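Long-range contacts in uncharacterized protein (PDB 4O5J), which is a sialic acid-binding outer membrane adhesin, here its extracellular adhesion domain, that probably attaches the bacterium to sialylated host glycans: residues Q49-A54 against Y372-N377; N74-T79 against A175-A180; S93-W98 against D158-Q163; E140-D145 against K211-W216; N293-I298 against N359-A364. All blocks are in the same frame, centred on the assembly; numbering follows the deposited sequence.

Contact 1: residues Q49-A54 against Y372-N377; sequences QSIQNA and YNLKSN
I51 and L374 mark the nearest passage of two antiparallel-leaning helices: their CA atoms are 5.8 Å apart, and the axes of 49-54 and 372-377 approach to 8.9 Å with 133° between their directions. The second helix is kinked here, since the backbone N atoms of K375 and S376 lack their bonds to the preceding turn. L374 holds CG anti to its backbone N (chi1 177°), which sends both methyls toward the other helix. CD2 meets the CB of A54 at 3.8 Å, while CD1 reaches CG2 of I51 at 4.0 Å, the two side chains crossing at about a right angle. I51 also runs past N377 in the opposite direction, with its CG1 3.8 Å from CB of N377. Beside this, ND2 of N377 faces the CB of S50 at 3.6 Å. Between 49-54 and 372-377 the side chains thus meet mainly through carbon, and the two segments are joined by van der Waals packing. Polar ties between the helices are found a turn earlier on helix 343-396, where D370 takes S50 OG and N53 ND2 on its two carboxylate oxygens.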
# COMPACT_ATOMS: atom_id res chain seq x y z
N GLN A 49 -31.76 -11.39 10.99
CA GLN A 49 -30.48 -12.05 10.83
C GLN A 49 -29.39 -11.37 11.69
O GLN A 49 -28.59 -12.05 12.36
CB GLN A 49 -30.05 -12.08 9.36
CG GLN A 49 -28.82 -12.94 9.16
CD GLN A 49 -29.04 -14.38 9.62
OE1 GLN A 49 -29.94 -15.05 9.17
NE2 GLN A 49 -28.21 -14.87 10.50
N SER A 50 -29.37 -10.04 11.67
CA SER A 50 -28.36 -9.29 12.37
C SER A 50 -28.48 -9.52 13.87
O SER A 50 -27.47 -9.75 14.56
CB SER A 50 -28.51 -7.79 12.09
OG SER A 50 -28.03 -7.50 10.80
N ILE A 51 -29.70 -9.47 14.38
CA ILE A 51 -29.97 -9.69 15.80
C ILE A 51 -29.57 -11.11 16.16
O ILE A 51 -28.98 -11.38 17.21
CB ILE A 51 -31.46 -9.45 16.12
CG1 ILE A 51 -31.79 -7.97 15.89
CG2 ILE A 51 -31.85 -9.99 17.54
CD1 ILE A 51 -33.26 -7.64 16.10
N GLN A 52 -29.91 -12.04 15.31
CA GLN A 52 -29.52 -13.41 15.60
C GLN A 52 -27.97 -13.54 15.60
O GLN A 52 -27.39 -14.22 16.45
CB GLN A 52 -30.21 -14.33 14.60
CG GLN A 52 -29.76 -15.74 14.70
CD GLN A 52 -30.13 -16.55 13.50
OE1 GLN A 52 -31.34 -16.66 13.15
NE2 GLN A 52 -29.11 -17.13 12.83
N ASN A 53 -27.31 -12.85 14.68
CA ASN A 53 -25.84 -12.88 14.61
C ASN A 53 -25.22 -12.36 15.91
O ASN A 53 -24.32 -12.99 16.45
CB ASN A 53 -25.33 -12.06 13.46
CG ASN A 53 -25.57 -12.74 12.12
OD1 ASN A 53 -26.01 -13.88 12.07
ND2 ASN A 53 -25.28 -12.04 11.04
N ALA A 54 -25.76 -11.25 16.44
CA ALA A 54 -25.20 -10.63 17.63
C ALA A 54 -25.39 -11.58 18.79
O ALA A 54 -24.53 -11.67 19.63
CB ALA A 54 -25.86 -9.30 17.92
N TYR A 372 -22.52 -4.42 17.57
CA TYR A 372 -22.65 -3.03 17.96
C TYR A 372 -24.08 -2.47 17.85
O TYR A 372 -24.48 -1.66 18.67
CB TYR A 372 -21.74 -2.20 17.13
CG TYR A 372 -21.77 -0.73 17.45
CD1 TYR A 372 -21.24 -0.23 18.64
CD2 TYR A 372 -22.33 0.17 16.55
CE1 TYR A 372 -21.26 1.12 18.91
CE2 TYR A 372 -22.37 1.53 16.81
CZ TYR A 372 -21.82 1.99 17.96
OH TYR A 372 -21.87 3.34 18.19
N ASN A 373 -24.81 -2.86 16.82
CA ASN A 373 -26.15 -2.34 16.58
C ASN A 373 -27.28 -3.13 17.25
O ASN A 373 -28.46 -2.80 17.04
CB ASN A 373 -26.41 -2.29 15.08
CG ASN A 373 -25.59 -1.24 14.42
OD1 ASN A 373 -24.91 -1.50 13.49
ND2 ASN A 373 -25.61 -0.06 14.97
N LEU A 374 -26.93 -4.12 18.06
CA LEU A 374 -27.94 -5.03 18.61
C LEU A 374 -29.12 -4.32 19.19
O LEU A 374 -30.26 -4.53 18.81
CB LEU A 374 -27.30 -5.89 19.69
CG LEU A 374 -28.27 -6.86 20.42
CD1 LEU A 374 -29.16 -7.59 19.33
CD2 LEU A 374 -27.45 -8.02 21.13
N LYS A 375 -28.85 -3.43 20.11
CA LYS A 375 -29.96 -2.61 20.69
C LYS A 375 -30.81 -1.86 19.68
O LYS A 375 -32.03 -1.86 19.74
CB LYS A 375 -29.50 -1.60 21.75
CG LYS A 375 -29.32 -2.12 23.16
CD LYS A 375 -29.87 -3.55 23.30
CE LYS A 375 -29.08 -4.44 24.28
NZ LYS A 375 -29.69 -5.81 24.37
N SER A 376 -30.15 -1.11 18.83
CA SER A 376 -30.80 -0.28 17.86
C SER A 376 -31.65 -1.13 16.91
O SER A 376 -32.76 -0.75 16.52
CB SER A 376 -29.72 0.42 17.07
OG SER A 376 -30.35 1.39 16.26
N ASN A 377 -31.12 -2.29 16.55
CA ASN A 377 -31.79 -3.21 15.67
C ASN A 377 -33.04 -3.78 16.33
O ASN A 377 -34.10 -3.84 15.71
CB ASN A 377 -30.84 -4.34 15.28
CG ASN A 377 -29.83 -3.91 14.25
OD1 ASN A 377 -29.96 -2.83 13.64
ND2 ASN A 377 -28.81 -4.75 14.02

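Contact 2: residues N74-T79 against A175-A180; sequences NYNSTT and ALSGCA
Polar contacts between Y75 and S177 come first. The carbonyl O of Y75, in the last turn of helix 57-76, accepts from the backbone N of S177 at 2.9 Å, but the N-H...O angle of 123° makes this a weak bond. Two waters supplement it. The first takes the N-H of L176 at 2.9 Å and also lies within bonding distance of the carbonyls of N74 and S77; the second links O of N76 to OG of S177. Contacts to the tyrosine ring form the next group. The ring of Y75, carried outward with CG anti to its backbone N (chi1 -171°), has CA of S177 lying 3.5 Å above one face, offset toward the rim, and CB of S177 comes 3.3 Å from CE2. H264 of helix 241-268 stacks with the same ring. Apolar packing pairs CD1 of Y75 with CB of L176 at 4.3 Å, while CB of A175 lies close against the carbonyl O of N76. Within 74-79, S77 OG accepts from N of T79 in an ST turn and also bonds the backbone N of Q80. The arrangement is a helix C-terminus met by a type I beta turn, A175 to G178, that makes up the small loop closed by the C174-C179 disulfide.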
# COMPACT_ATOMS: atom_id res chain seq x y z
N ASN A 74 0.01 -9.74 11.16
CA ASN A 74 0.34 -8.45 10.53
C ASN A 74 1.37 -7.70 11.34
O ASN A 74 2.28 -7.13 10.79
CB ASN A 74 -0.93 -7.59 10.37
CG ASN A 74 -0.71 -6.43 9.43
OD1 ASN A 74 -0.10 -6.59 8.34
ND2 ASN A 74 -1.17 -5.26 9.84
N TYR A 75 1.20 -7.71 12.67
CA TYR A 75 2.05 -6.96 13.58
C TYR A 75 3.39 -7.64 13.87
O TYR A 75 4.41 -6.96 13.98
CB TYR A 75 1.29 -6.74 14.86
CG TYR A 75 1.95 -5.81 15.85
CD1 TYR A 75 1.91 -4.42 15.67
CD2 TYR A 75 2.59 -6.32 16.97
CE1 TYR A 75 2.52 -3.57 16.55
CE2 TYR A 75 3.20 -5.49 17.89
CZ TYR A 75 3.16 -4.12 17.68
OH TYR A 75 3.75 -3.29 18.58
N ASN A 76 3.39 -8.96 13.98
CA ASN A 76 4.56 -9.69 14.48
C ASN A 76 5.39 -10.41 13.45
O ASN A 76 6.53 -10.69 13.71
CB ASN A 76 4.11 -10.69 15.54
CG ASN A 76 3.57 -10.00 16.74
OD1 ASN A 76 4.08 -8.97 17.15
ND2 ASN A 76 2.52 -10.54 17.28
N SER A 77 4.83 -10.72 12.29
CA SER A 77 5.53 -11.56 11.33
C SER A 77 6.27 -10.78 10.26
O SER A 77 5.97 -9.63 10.00
CB SER A 77 4.54 -12.51 10.65
OG SER A 77 5.21 -13.42 9.79
N THR A 78 7.28 -11.41 9.65
CA THR A 78 7.93 -10.82 8.51
C THR A 78 7.75 -11.75 7.35
O THR A 78 8.43 -11.59 6.34
CB THR A 78 9.43 -10.59 8.73
OG1 THR A 78 10.02 -11.83 9.06
CG2 THR A 78 9.69 -9.60 9.88
N THR A 79 6.89 -12.74 7.49
CA THR A 79 6.63 -13.65 6.38
C THR A 79 5.16 -13.78 6.14
O THR A 79 4.77 -14.20 5.11
CB THR A 79 7.18 -15.05 6.60
OG1 THR A 79 6.70 -15.55 7.86
CG2 THR A 79 8.70 -15.03 6.50
N ALA A 175 9.82 -6.76 11.88
CA ALA A 175 8.37 -6.79 11.92
C ALA A 175 7.84 -5.46 12.46
O ALA A 175 8.58 -4.69 13.05
CB ALA A 175 7.87 -7.97 12.75
N LEU A 176 6.54 -5.20 12.30
CA LEU A 176 5.96 -3.95 12.74
C LEU A 176 6.09 -3.82 14.26
O LEU A 176 6.02 -2.72 14.78
CB LEU A 176 4.51 -3.86 12.34
CG LEU A 176 4.21 -3.12 10.99
CD1 LEU A 176 5.08 -3.62 9.86
CD2 LEU A 176 2.72 -3.21 10.60
N SER A 177 6.25 -4.93 14.97
CA SER A 177 6.40 -4.91 16.43
C SER A 177 7.72 -4.33 16.90
O SER A 177 7.89 -4.03 18.07
CB SER A 177 6.24 -6.30 17.00
OG SER A 177 7.26 -7.14 16.54
N GLY A 178 8.68 -4.18 16.00
CA GLY A 178 9.93 -3.56 16.36
C GLY A 178 11.09 -4.54 16.35
O GLY A 178 10.89 -5.74 16.30
N CYS A 179 12.32 -4.01 16.44
CA CYS A 179 13.52 -4.86 16.49
C CYS A 179 13.70 -5.63 17.80
O CYS A 179 13.43 -5.08 18.83
CB CYS A 179 14.76 -4.03 16.10
SG CYS A 179 14.55 -3.23 14.48
N ALA A 180 14.12 -6.90 17.73
CA ALA A 180 14.38 -7.76 18.88
C ALA A 180 15.60 -7.24 19.64
O ALA A 180 16.46 -6.54 19.08
CB ALA A 180 14.59 -9.20 18.41
O HOH W 1 5.04 -7.09 10.67
O HOH W 2 7.57 -10.03 16.34

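Contact 3: residues S93-W98 against D158-Q163; sequences SVLGFW and DLQAAQ
Two flat carboxamides, those of Q163 and Q160, meet the same methyl, CD1 of L95. The oxygen OE1 of Q163 comes within 3.3 Å of that carbon, which stands clear of the amide plane rather than in it. On Q160 the methyl lies over one face of the amide, at its NE2 end, 4.1 Å from that nitrogen, which also makes a weak bond to a glycerol probably from the crystallisation liquor. OE1 of Q163 bonds the hydroxyl of Y337, whose side chain also touches L95 and Q160. NE2 of Q163 reaches back to helix 82-101, bonding T92 and Q88, so the buried amide has partners at both ends. Q163 reaches this far because its chain is extended, with CG anti to the backbone N (chi1 174°).

The rest is aliphatic. CD2 of L159 presses on CG1 of V94 at 3.6 Å, the side chains crossing at about a right angle, and touches CD2 of L95 at 4.0 Å. V94 is further covered by A200 and M204 of helix 193-209 and by I246 and I250 of helix 241-268. The two helix axes stay 10.6 Å apart at closest approach and run 142° from parallel. Aliphatic packing between near-antiparallel helices, flanked by the buried amide of Q163 and the partly exposed Q160, is that of an α-helical bundle, consistent with the tetratricopeptide-like helical layers of this adhesin.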
# COMPACT_ATOMS: atom_id res chain seq x y z
N SER A 93 10.73 -0.76 -4.73
CA SER A 93 10.41 0.01 -5.91
C SER A 93 11.08 1.42 -5.84
O SER A 93 11.49 1.99 -6.86
CB SER A 93 8.91 0.01 -6.17
OG SER A 93 8.28 0.81 -5.25
N VAL A 94 11.17 1.99 -4.63
CA VAL A 94 11.89 3.24 -4.46
C VAL A 94 13.37 3.07 -4.85
O VAL A 94 13.95 3.90 -5.58
CB VAL A 94 11.79 3.77 -3.00
CG1 VAL A 94 12.77 4.93 -2.79
CG2 VAL A 94 10.36 4.19 -2.66
N LEU A 95 14.01 2.01 -4.37
CA LEU A 95 15.44 1.78 -4.71
C LEU A 95 15.54 1.39 -6.19
O LEU A 95 16.53 1.65 -6.84
CB LEU A 95 16.02 0.68 -3.82
CG LEU A 95 16.25 1.15 -2.37
CD1 LEU A 95 16.60 -0.04 -1.44
CD2 LEU A 95 17.35 2.22 -2.36
N GLY A 96 14.50 0.75 -6.73
CA GLY A 96 14.46 0.44 -8.15
C GLY A 96 14.40 1.70 -8.96
O GLY A 96 15.13 1.86 -9.95
N PHE A 97 13.54 2.63 -8.57
CA PHE A 97 13.50 3.89 -9.28
C PHE A 97 14.83 4.63 -9.20
O PHE A 97 15.35 5.19 -10.18
CB PHE A 97 12.35 4.78 -8.81
CG PHE A 97 12.32 6.08 -9.53
CD1 PHE A 97 11.73 6.18 -10.77
CD2 PHE A 97 12.96 7.20 -9.01
CE1 PHE A 97 11.73 7.37 -11.47
CE2 PHE A 97 12.98 8.40 -9.70
CZ PHE A 97 12.35 8.50 -10.93
N TRP A 98 15.39 4.68 -7.99
CA TRP A 98 16.69 5.34 -7.81
C TRP A 98 17.71 4.74 -8.75
O TRP A 98 18.54 5.43 -9.39
CB TRP A 98 17.18 5.18 -6.35
CG TRP A 98 18.57 5.63 -6.25
CD1 TRP A 98 19.69 4.85 -6.22
CD2 TRP A 98 19.03 7.02 -6.23
NE1 TRP A 98 20.82 5.65 -6.15
CE2 TRP A 98 20.47 6.98 -6.15
CE3 TRP A 98 18.40 8.26 -6.29
CZ2 TRP A 98 21.25 8.14 -6.11
CZ3 TRP A 98 19.18 9.43 -6.23
CH2 TRP A 98 20.59 9.35 -6.15
N ASP A 158 21.43 4.99 2.73
CA ASP A 158 20.80 4.70 4.03
C ASP A 158 19.59 3.76 3.83
O ASP A 158 19.38 2.81 4.60
CB ASP A 158 20.37 5.98 4.75
CG ASP A 158 21.55 6.81 5.22
OD1 ASP A 158 21.38 8.01 5.55
OD2 ASP A 158 22.69 6.26 5.24
N LEU A 159 18.79 4.05 2.81
CA LEU A 159 17.60 3.24 2.55
C LEU A 159 18.03 1.82 2.16
O LEU A 159 17.46 0.83 2.64
CB LEU A 159 16.73 3.87 1.44
CG LEU A 159 15.45 3.16 1.11
CD1 LEU A 159 14.58 2.98 2.37
CD2 LEU A 159 14.72 3.96 0.02
N GLN A 160 19.02 1.71 1.28
CA GLN A 160 19.55 0.38 0.94
C GLN A 160 20.01 -0.39 2.20
O GLN A 160 19.71 -1.59 2.36
CB GLN A 160 20.70 0.54 -0.06
CG GLN A 160 21.47 -0.76 -0.35
CD GLN A 160 20.62 -1.74 -1.07
OE1 GLN A 160 20.14 -2.73 -0.49
NE2 GLN A 160 20.36 -1.47 -2.29
N ALA A 161 20.77 0.26 3.09
CA ALA A 161 21.21 -0.42 4.32
C ALA A 161 20.02 -0.83 5.21
O ALA A 161 20.04 -1.88 5.86
CB ALA A 161 22.21 0.44 5.13
N ALA A 162 18.98 0.02 5.26
CA ALA A 162 17.80 -0.29 6.08
C ALA A 162 17.15 -1.58 5.59
O ALA A 162 16.66 -2.39 6.37
CB ALA A 162 16.80 0.86 6.04
N GLN A 163 17.12 -1.76 4.27
CA GLN A 163 16.43 -2.91 3.71
C GLN A 163 17.22 -4.21 3.82
O GLN A 163 16.68 -5.27 4.16
CB GLN A 163 16.08 -2.65 2.21
CG GLN A 163 15.48 -3.90 1.57
CD GLN A 163 15.12 -3.66 0.13
OE1 GLN A 163 15.95 -3.19 -0.67
NE2 GLN A 163 13.87 -3.96 -0.22

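Contact 4: residues E140-D145 against K211-W216; sequences ENCAMD and KTAMMW
An Asx turn at N141, just before the short strand 143-144, organises this junction between two loop-borne strands. OD1 of N141 accepts from the backbone N of A143 at 3.0 Å, with the donor well above the carbonyl plane, and it has a second partner in K113. With CG anti to its backbone N (chi1 159°), the same side chain turns ND2 to two carbonyls: K211 O across the contact at 3.0 Å, near the amide plane, and A143 O within its own segment.

The backbone supplies a nearly straight link, A213 N to N141 O, at 2.7 Å with an N-H...O angle of 166°. A213 and C142 bring their CA atoms to 4.7 Å, although the segments run at 99° to each other rather than alongside. OG1 of T212 donates to A143 O at 2.7 Å from above the carbonyl plane, so two donors grip that oxygen.

Sulphur and carbon make the apolar part. SG of C142, in disulfide linkage with C136, lies 3.8 Å from CB of A213 and 3.9 Å from CG of M215. CE of M144 meets T212 near its CG2. Strand 214-215 pairs with 234-235 and strand 143-144 with 109-110, so the loops leading into strands of two separate small two-stranded sheets meet here, beside the C136-C142 disulfide, tied by an Asx turn and a threonine hydroxyl bonded to A143 O.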
# COMPACT_ATOMS: atom_id res chain seq x y z
N GLU A 140 13.41 22.17 -20.13
CA GLU A 140 13.89 21.57 -18.97
C GLU A 140 15.47 21.63 -18.79
O GLU A 140 16.20 21.54 -19.78
CB GLU A 140 13.33 20.14 -18.88
CG GLU A 140 13.97 19.16 -19.85
CD GLU A 140 13.41 19.29 -21.22
OE1 GLU A 140 12.18 18.93 -21.37
OE2 GLU A 140 14.23 19.77 -22.07
N ASN A 141 15.94 21.82 -17.55
CA ASN A 141 17.33 21.68 -17.15
C ASN A 141 17.59 20.20 -16.78
O ASN A 141 16.77 19.58 -16.07
CB ASN A 141 17.55 22.53 -15.93
CG ASN A 141 18.78 22.09 -15.12
OD1 ASN A 141 19.93 22.05 -15.62
ND2 ASN A 141 18.55 21.79 -13.84
N CYS A 142 18.72 19.64 -17.24
CA CYS A 142 19.08 18.25 -16.94
C CYS A 142 20.36 18.11 -16.09
O CYS A 142 20.93 17.02 -16.00
CB CYS A 142 19.21 17.40 -18.19
SG CYS A 142 17.64 17.40 -19.14
N ALA A 143 20.83 19.20 -15.48
CA ALA A 143 21.99 19.13 -14.62
C ALA A 143 21.60 19.21 -13.16
O ALA A 143 20.54 19.73 -12.81
CB ALA A 143 23.00 20.21 -14.98
N MET A 144 22.46 18.69 -12.28
CA MET A 144 22.20 18.76 -10.83
C MET A 144 23.47 19.20 -10.08
O MET A 144 24.57 18.76 -10.40
CB MET A 144 21.74 17.41 -10.32
CG MET A 144 21.33 17.43 -8.89
SD MET A 144 20.96 15.77 -8.29
CE MET A 144 19.55 15.27 -9.38
N ASP A 145 23.29 20.06 -9.09
CA ASP A 145 24.37 20.50 -8.21
C ASP A 145 24.91 19.28 -7.41
O ASP A 145 24.14 18.42 -6.92
CB ASP A 145 23.83 21.59 -7.27
CG ASP A 145 24.76 21.90 -6.20
OD1 ASP A 145 25.35 22.99 -6.27
OD2 ASP A 145 24.92 21.05 -5.29
N LYS A 211 14.61 20.56 -9.49
CA LYS A 211 14.24 20.88 -10.87
C LYS A 211 15.29 20.39 -11.85
O LYS A 211 15.89 21.15 -12.58
CB LYS A 211 13.97 22.34 -11.03
CG LYS A 211 12.74 22.72 -10.30
CD LYS A 211 11.71 23.12 -11.32
CE LYS A 211 12.24 24.22 -12.28
NZ LYS A 211 11.17 24.84 -13.13
N THR A 212 15.51 19.10 -11.86
CA THR A 212 16.43 18.45 -12.76
C THR A 212 15.63 17.39 -13.52
O THR A 212 15.01 16.51 -12.91
CB THR A 212 17.55 17.74 -11.96
OG1 THR A 212 18.39 18.79 -11.38
CG2 THR A 212 18.44 16.92 -12.90
N ALA A 213 15.65 17.46 -14.85
CA ALA A 213 14.87 16.48 -15.66
C ALA A 213 15.65 15.21 -15.85
O ALA A 213 16.88 15.24 -15.90
CB ALA A 213 14.52 17.14 -17.01
N MET A 214 14.96 14.07 -15.95
CA MET A 214 15.67 12.84 -16.22
C MET A 214 15.64 12.48 -17.71
O MET A 214 14.57 12.53 -18.37
CB MET A 214 15.14 11.68 -15.32
CG MET A 214 13.68 11.36 -15.49
SD MET A 214 13.11 10.05 -14.36
CE MET A 214 14.01 8.60 -14.95
N MET A 215 16.80 12.12 -18.25
CA MET A 215 16.92 11.75 -19.66
C MET A 215 16.80 10.22 -19.79
O MET A 215 17.80 9.49 -19.62
CB MET A 215 18.27 12.22 -20.19
CG MET A 215 18.43 13.74 -20.12
SD MET A 215 20.07 14.35 -20.67
CE MET A 215 21.14 13.77 -19.32
N TRP A 216 15.60 9.72 -20.06
CA TRP A 216 15.39 8.27 -20.18
C TRP A 216 16.24 7.62 -21.26
O TRP A 216 16.53 6.44 -21.17
CB TRP A 216 13.93 7.91 -20.39
CG TRP A 216 13.09 8.07 -19.16
CD1 TRP A 216 12.65 9.25 -18.60
CD2 TRP A 216 12.53 7.00 -18.35
NE1 TRP A 216 11.87 8.99 -17.47
CE2 TRP A 216 11.77 7.63 -17.29
CE3 TRP A 216 12.57 5.60 -18.41
CZ2 TRP A 216 11.08 6.89 -16.34
CZ3 TRP A 216 11.90 4.86 -17.46
CH2 TRP A 216 11.17 5.47 -16.43

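Contact 5: residues N293-I298 against N359-A364; sequences NQKQVI and NRVDAA
V361 and K295 pack in an antiparallel helix pair, 293-298 against 359-364, whose directions differ by 159° and whose axes come to 9.6 Å. It belongs to the helical bundle, joining helix 281-309 to the long helix 343-396. The tight side is made by V361, which has more of its surface covered across the contact than any other residue. Its CG1 stands between backbone N and carbonyl carbon (chi1 77°), while CG2 lies anti to the N; this splits the methyls over two neighbours. CG1 faces CG of K295 at 4.1 Å, and CG2 reaches both the backbone N of K295 and OE1 of Q294 at 3.9 Å. I298 only approaches, its CG1 4.4 Å from CG1 of V361. Y66 and F70 of helix 57-76 close the buried flank, where NE2 of Q294 bonds to O of L67.

The other flank is more exposed rather than loosely spaced. There K295, extended as far as CE, bends at its last torsion (chi4 -30°), and both CE and NZ come to D362. CE lies 3.0 Å from OD1 of D362, nearer than the nitrogen, so the salt bridge is not ideally aimed: NZ of K295 stands 3.2 Å from OD1 of D362.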
# COMPACT_ATOMS: atom_id res chain seq x y z
N ASN A 293 -11.16 -0.83 11.52
CA ASN A 293 -9.73 -0.46 11.34
C ASN A 293 -9.01 -1.50 10.52
O ASN A 293 -8.20 -1.15 9.65
CB ASN A 293 -8.97 -0.31 12.69
CG ASN A 293 -9.39 0.93 13.44
OD1 ASN A 293 -9.90 1.88 12.86
ND2 ASN A 293 -9.18 0.92 14.72
N GLN A 294 -9.29 -2.78 10.78
CA GLN A 294 -8.61 -3.83 10.07
C GLN A 294 -9.07 -3.83 8.59
O GLN A 294 -8.27 -4.12 7.70
CB GLN A 294 -8.89 -5.19 10.68
CG GLN A 294 -8.02 -6.28 10.08
CD GLN A 294 -8.09 -7.56 10.91
OE1 GLN A 294 -8.70 -8.59 10.50
NE2 GLN A 294 -7.48 -7.52 12.12
N LYS A 295 -10.31 -3.46 8.31
CA LYS A 295 -10.73 -3.33 6.91
C LYS A 295 -9.98 -2.15 6.25
O LYS A 295 -9.50 -2.27 5.10
CB LYS A 295 -12.24 -3.15 6.80
CG LYS A 295 -12.71 -3.20 5.32
CD LYS A 295 -14.14 -2.70 5.21
CE LYS A 295 -14.91 -3.09 3.93
NZ LYS A 295 -14.02 -3.25 2.77
N GLN A 296 -9.79 -1.05 6.98
CA GLN A 296 -9.07 0.10 6.43
C GLN A 296 -7.62 -0.28 6.14
O GLN A 296 -7.01 0.21 5.17
CB GLN A 296 -9.13 1.29 7.40
CG GLN A 296 -8.37 2.46 6.87
CD GLN A 296 -8.90 2.91 5.51
OE1 GLN A 296 -10.01 3.37 5.44
NE2 GLN A 296 -8.11 2.78 4.44
N VAL A 297 -7.06 -1.17 6.95
CA VAL A 297 -5.67 -1.62 6.71
C VAL A 297 -5.59 -2.35 5.36
O VAL A 297 -4.72 -2.05 4.57
CB VAL A 297 -5.14 -2.53 7.85
CG1 VAL A 297 -3.84 -3.22 7.41
CG2 VAL A 297 -4.94 -1.72 9.13
N ILE A 298 -6.51 -3.31 5.14
CA ILE A 298 -6.61 -4.04 3.90
C ILE A 298 -6.85 -3.07 2.74
O ILE A 298 -6.30 -3.22 1.66
CB ILE A 298 -7.75 -5.06 3.93
CG1 ILE A 298 -7.51 -6.13 5.02
CG2 ILE A 298 -7.93 -5.70 2.57
CD1 ILE A 298 -6.21 -6.83 4.85
N ASN A 359 -12.27 -10.57 1.73
CA ASN A 359 -13.49 -11.36 2.03
C ASN A 359 -13.64 -11.61 3.49
O ASN A 359 -14.69 -11.37 4.06
CB ASN A 359 -13.56 -12.70 1.31
CG ASN A 359 -13.67 -12.50 -0.15
OD1 ASN A 359 -14.11 -11.43 -0.63
ND2 ASN A 359 -13.22 -13.48 -0.90
N ARG A 360 -12.60 -12.12 4.11
CA ARG A 360 -12.74 -12.57 5.50
C ARG A 360 -12.99 -11.40 6.45
O ARG A 360 -13.77 -11.52 7.35
CB ARG A 360 -11.53 -13.38 5.92
CG ARG A 360 -11.69 -14.79 5.45
CD ARG A 360 -10.35 -15.43 5.30
NE ARG A 360 -10.55 -16.71 4.66
CZ ARG A 360 -10.57 -16.91 3.34
NH1 ARG A 360 -10.35 -15.89 2.45
NH2 ARG A 360 -10.79 -18.16 2.92
N VAL A 361 -12.36 -10.26 6.22
CA VAL A 361 -12.57 -9.12 7.12
C VAL A 361 -13.97 -8.55 6.92
O VAL A 361 -14.59 -8.10 7.90
CB VAL A 361 -11.49 -8.03 6.99
CG1 VAL A 361 -11.69 -7.16 5.75
CG2 VAL A 361 -11.48 -7.14 8.24
N ASP A 362 -14.50 -8.61 5.68
CA ASP A 362 -15.87 -8.15 5.45
C ASP A 362 -16.87 -8.90 6.24
O ASP A 362 -17.80 -8.32 6.77
CB ASP A 362 -16.25 -8.25 3.97
CG ASP A 362 -15.51 -7.16 3.13
OD1 ASP A 362 -15.08 -6.12 3.68
OD2 ASP A 362 -15.39 -7.31 1.91
N ALA A 363 -16.72 -10.22 6.26
CA ALA A 363 -17.60 -11.08 7.03
C ALA A 363 -17.41 -10.80 8.55
O ALA A 363 -18.39 -10.69 9.28
CB ALA A 363 -17.35 -12.57 6.69
N ALA A 364 -16.18 -10.68 9.01
CA ALA A 364 -15.98 -10.37 10.44
C ALA A 364 -16.56 -9.01 10.80
O ALA A 364 -17.23 -8.87 11.81
CB ALA A 364 -14.53 -10.42 10.84

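Overall arrangement
Contacts 1, 3 and 5 are antiparallel helix pairings, whereas contacts 2 and 4 involve loops and carry polar links: one weak backbone bond and water bridges in 2, one backbone and two side-chain bonds in 4. Contacts 1 and 5 share helix 343-396, their centres about 19 Å apart; contact 5 lies closer to the middle of the chain and is buried, whereas contact 1 is partly buried, about 33 Å from that centre. Contacts 3 and 4 are also buried and touch through F97 and M214. Contact 2 is partly buried, yet N74 packs on V297 of contact 5. Along the chain, the loop closed by contact 1 encloses the other four.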